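Local coordinates for beta-hexosaminidase LpqI (PDB 6GFV), which cleaves terminal beta-1,4-linked N-acetylglucosamine from peptidoglycan fragments during mycobacterial cell-wall recycling, at residues P9-P13 against V330-T335. Numbering follows the deposited sequence.
Sequences PAGIP and VVRVAT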
ATOM      1  N   PRO A   9     -15.200  -8.625  11.541  1.00 18.78           N
ATOM      2  CA  PRO A   9     -13.949  -7.868  11.666  1.00 18.04           C
ATOM      3  C   PRO A   9     -13.736  -7.195  13.020  1.00 17.78           C
ATOM      4  O   PRO A   9     -12.662  -7.311  13.574  1.00 17.85           O
ATOM      5  CB  PRO A   9     -14.079  -6.820  10.565  1.00 17.82           C
ATOM      6  CG  PRO A   9     -14.872  -7.488   9.534  1.00 17.45           C
ATOM      7  CD  PRO A   9     -15.868  -8.339  10.262  1.00 18.40           C
ATOM      8  N   ALA A  10     -14.743  -6.512  13.543  1.00 17.53           N
ATOM      9  CA  ALA A  10     -14.610  -5.830  14.821  1.00 17.28           C
ATOM     10  C   ALA A  10     -14.249  -6.788  15.960  1.00 20.10           C
ATOM     11  O   ALA A  10     -13.711  -6.372  16.980  1.00 18.09           O
ATOM     12  CB  ALA A  10     -15.893  -5.084  15.150  1.00 16.99           C
ATOM     13  N   GLY A  11     -14.540  -8.068  15.780  1.00 19.22           N
ATOM     14  CA  GLY A  11     -14.304  -9.041  16.821  1.00 20.20           C
ATOM     15  C   GLY A  11     -13.034  -9.829  16.640  1.00 20.59           C
ATOM     16  O   GLY A  11     -12.586 -10.511  17.545  1.00 21.30           O
ATOM     17  N   ILE A  12     -12.442  -9.721  15.460  1.00 23.68           N
ATOM     18  CA  ILE A  12     -11.235 -10.472  15.148  1.00 20.49           C
ATOM     19  C   ILE A  12     -10.110 -10.327  16.190  1.00 20.50           C
ATOM     20  O   ILE A  12      -9.451 -11.317  16.491  1.00 21.28           O
ATOM     21  CB  ILE A  12     -10.711 -10.088  13.756  1.00 19.79           C
ATOM     22  CG1 ILE A  12     -11.655 -10.622  12.684  1.00 20.08           C
ATOM     23  CG2 ILE A  12      -9.322 -10.648  13.517  1.00 23.19           C
ATOM     24  CD1 ILE A  12     -11.619 -12.125  12.549  1.00 23.13           C
ATOM     25  N   PRO A  13      -9.895  -9.116  16.758  1.00 19.67           N
ATOM     26  CA  PRO A  13      -8.862  -9.009  17.799  1.00 19.73           C
ATOM     27  C   PRO A  13      -9.012  -9.951  18.991  1.00 20.82           C
ATOM     28  O   PRO A  13      -7.987 -10.382  19.510  1.00 21.19           O
ATOM     29  CB  PRO A  13      -8.992  -7.565  18.260  1.00 18.73           C
ATOM     30  CG  PRO A  13      -9.426  -6.844  17.045  1.00 17.90           C
ATOM     31  CD  PRO A  13     -10.340  -7.779  16.317  1.00 18.56           C
ATOM     32  N   VAL A 330      -5.979  -3.761  13.239  1.00 14.95           N
ATOM     33  CA  VAL A 330      -6.346  -5.145  12.949  1.00 15.20           C
ATOM     34  C   VAL A 330      -7.770  -5.244  12.398  1.00 14.96           C
ATOM     35  O   VAL A 330      -8.046  -6.056  11.516  1.00 14.79           O
ATOM     36  CB  VAL A 330      -6.215  -6.073  14.189  1.00 16.17           C
ATOM     37  CG1 VAL A 330      -6.857  -7.433  13.916  1.00 16.47           C
ATOM     38  CG2 VAL A 330      -4.749  -6.253  14.569  1.00 16.46           C
ATOM     39  N   VAL A 331      -8.662  -4.391  12.888  1.00 14.99           N
ATOM     40  CA  VAL A 331     -10.043  -4.378  12.407  1.00 17.89           C
ATOM     41  C   VAL A 331     -10.111  -3.870  10.974  1.00 13.93           C
ATOM     42  O   VAL A 331     -10.863  -4.389  10.159  1.00 13.77           O
ATOM     43  CB  VAL A 331     -10.961  -3.515  13.322  1.00 15.13           C
ATOM     44  CG1 VAL A 331     -12.350  -3.358  12.714  1.00 14.90           C
ATOM     45  CG2 VAL A 331     -11.046  -4.127  14.715  1.00 16.11           C
ATOM     46  N   ARG A 332      -9.300  -2.870  10.666  1.00 13.41           N
ATOM     47  CA  ARG A 332      -9.248  -2.329   9.317  1.00 12.59           C
ATOM     48  C   ARG A 332      -8.727  -3.362   8.324  1.00 12.43           C
ATOM     49  O   ARG A 332      -9.203  -3.448   7.199  1.00 12.24           O
ATOM     50  CB  ARG A 332      -8.377  -1.071   9.276  1.00 12.16           C
ATOM     51  CG  ARG A 332      -9.044   0.140   9.857  1.00 12.15           C
ATOM     52  CD  ARG A 332      -8.365   1.406   9.407  1.00 11.58           C
ATOM     53  NE  ARG A 332      -8.860   2.564  10.142  1.00 12.47           N
ATOM     54  CZ  ARG A 332      -8.242   3.098  11.189  1.00 12.16           C
ATOM     55  NH1 ARG A 332      -7.102   2.591  11.611  1.00 12.50           N
ATOM     56  NH2 ARG A 332      -8.753   4.155  11.798  1.00 18.32           N
ATOM     57  N   VAL A 333      -7.760  -4.167   8.744  1.00 12.84           N
ATOM     58  CA  VAL A 333      -7.194  -5.109   7.801  1.00 12.73           C
ATOM     59  C   VAL A 333      -8.151  -6.299   7.620  1.00 13.13           C
ATOM     60  O   VAL A 333      -8.298  -6.802   6.512  1.00 12.91           O
ATOM     61  CB  VAL A 333      -5.762  -5.552   8.214  1.00 21.55           C
ATOM     62  CG1 VAL A 333      -4.869  -4.331   8.367  1.00 12.70           C
ATOM     63  CG2 VAL A 333      -5.761  -6.336   9.476  1.00 24.45           C
ATOM     64  N   ALA A 334      -8.865  -6.694   8.673  1.00 13.76           N
ATOM     65  CA  ALA A 334      -9.880  -7.733   8.514  1.00 14.19           C
ATOM     66  C   ALA A 334     -10.943  -7.308   7.496  1.00 13.73           C
ATOM     67  O   ALA A 334     -11.350  -8.099   6.647  1.00 13.79           O
ATOM     68  CB  ALA A 334     -10.529  -8.070   9.859  1.00 16.88           C
ATOM     69  N   THR A 335     -11.376  -6.056   7.592  1.00 13.32           N
ATOM     70  CA  THR A 335     -12.392  -5.489   6.718  1.00 12.90           C
ATOM     71  C   THR A 335     -11.885  -5.482   5.285  1.00 12.30           C
ATOM     72  O   THR A 335     -12.609  -5.817   4.360  1.00 12.23           O
ATOM     73  CB  THR A 335     -12.780  -4.021   7.148  1.00 12.57           C
ATOM     74  OG1 THR A 335     -13.280  -4.007   8.486  1.00 13.19           O
ATOM     75  CG2 THR A 335     -13.824  -3.441   6.235  1.00 15.17           C
TER
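P9 sets its CB against A334 and T335 of helix 323-337, 3.8 Å from A334 CB and 3.6 Å from T335 OG1. The methyl of A334 is small enough to let the loop come close: the CA atoms of P9 and A334 are just 5.1 Å apart, and I12 CG1 lies 4.0 Å from A334 CB. One turn earlier, beta-branched V330 and V331 offer methyls to the P13 ring: V330 CG1 lies 4.1 Å from both I12 CG2 and P13 CG, while V331 CG2 sits 3.9 Å from P13 CG and 3.7 Å from P9 O. The 3-10 turn at 9-11, in which I12 N bonds to P9 O, brings P9 and I12 to the same helix face; the ring of P9 holds phi near -49°, suiting the turn's first position, where a missing NH costs no bond within it. T335 OG1 donates to V331 O, so its polar end is satisfied beside P9. The contact packs the loop before helix 18-23 against helix 323-337 of the GH3 TIM-barrel fold; disulfide C6-C343 ties the chain ends covalently. No hydrogen bond crosses the interface, which buries 308 Å² by van der Waals packing, mostly between apolar side chains.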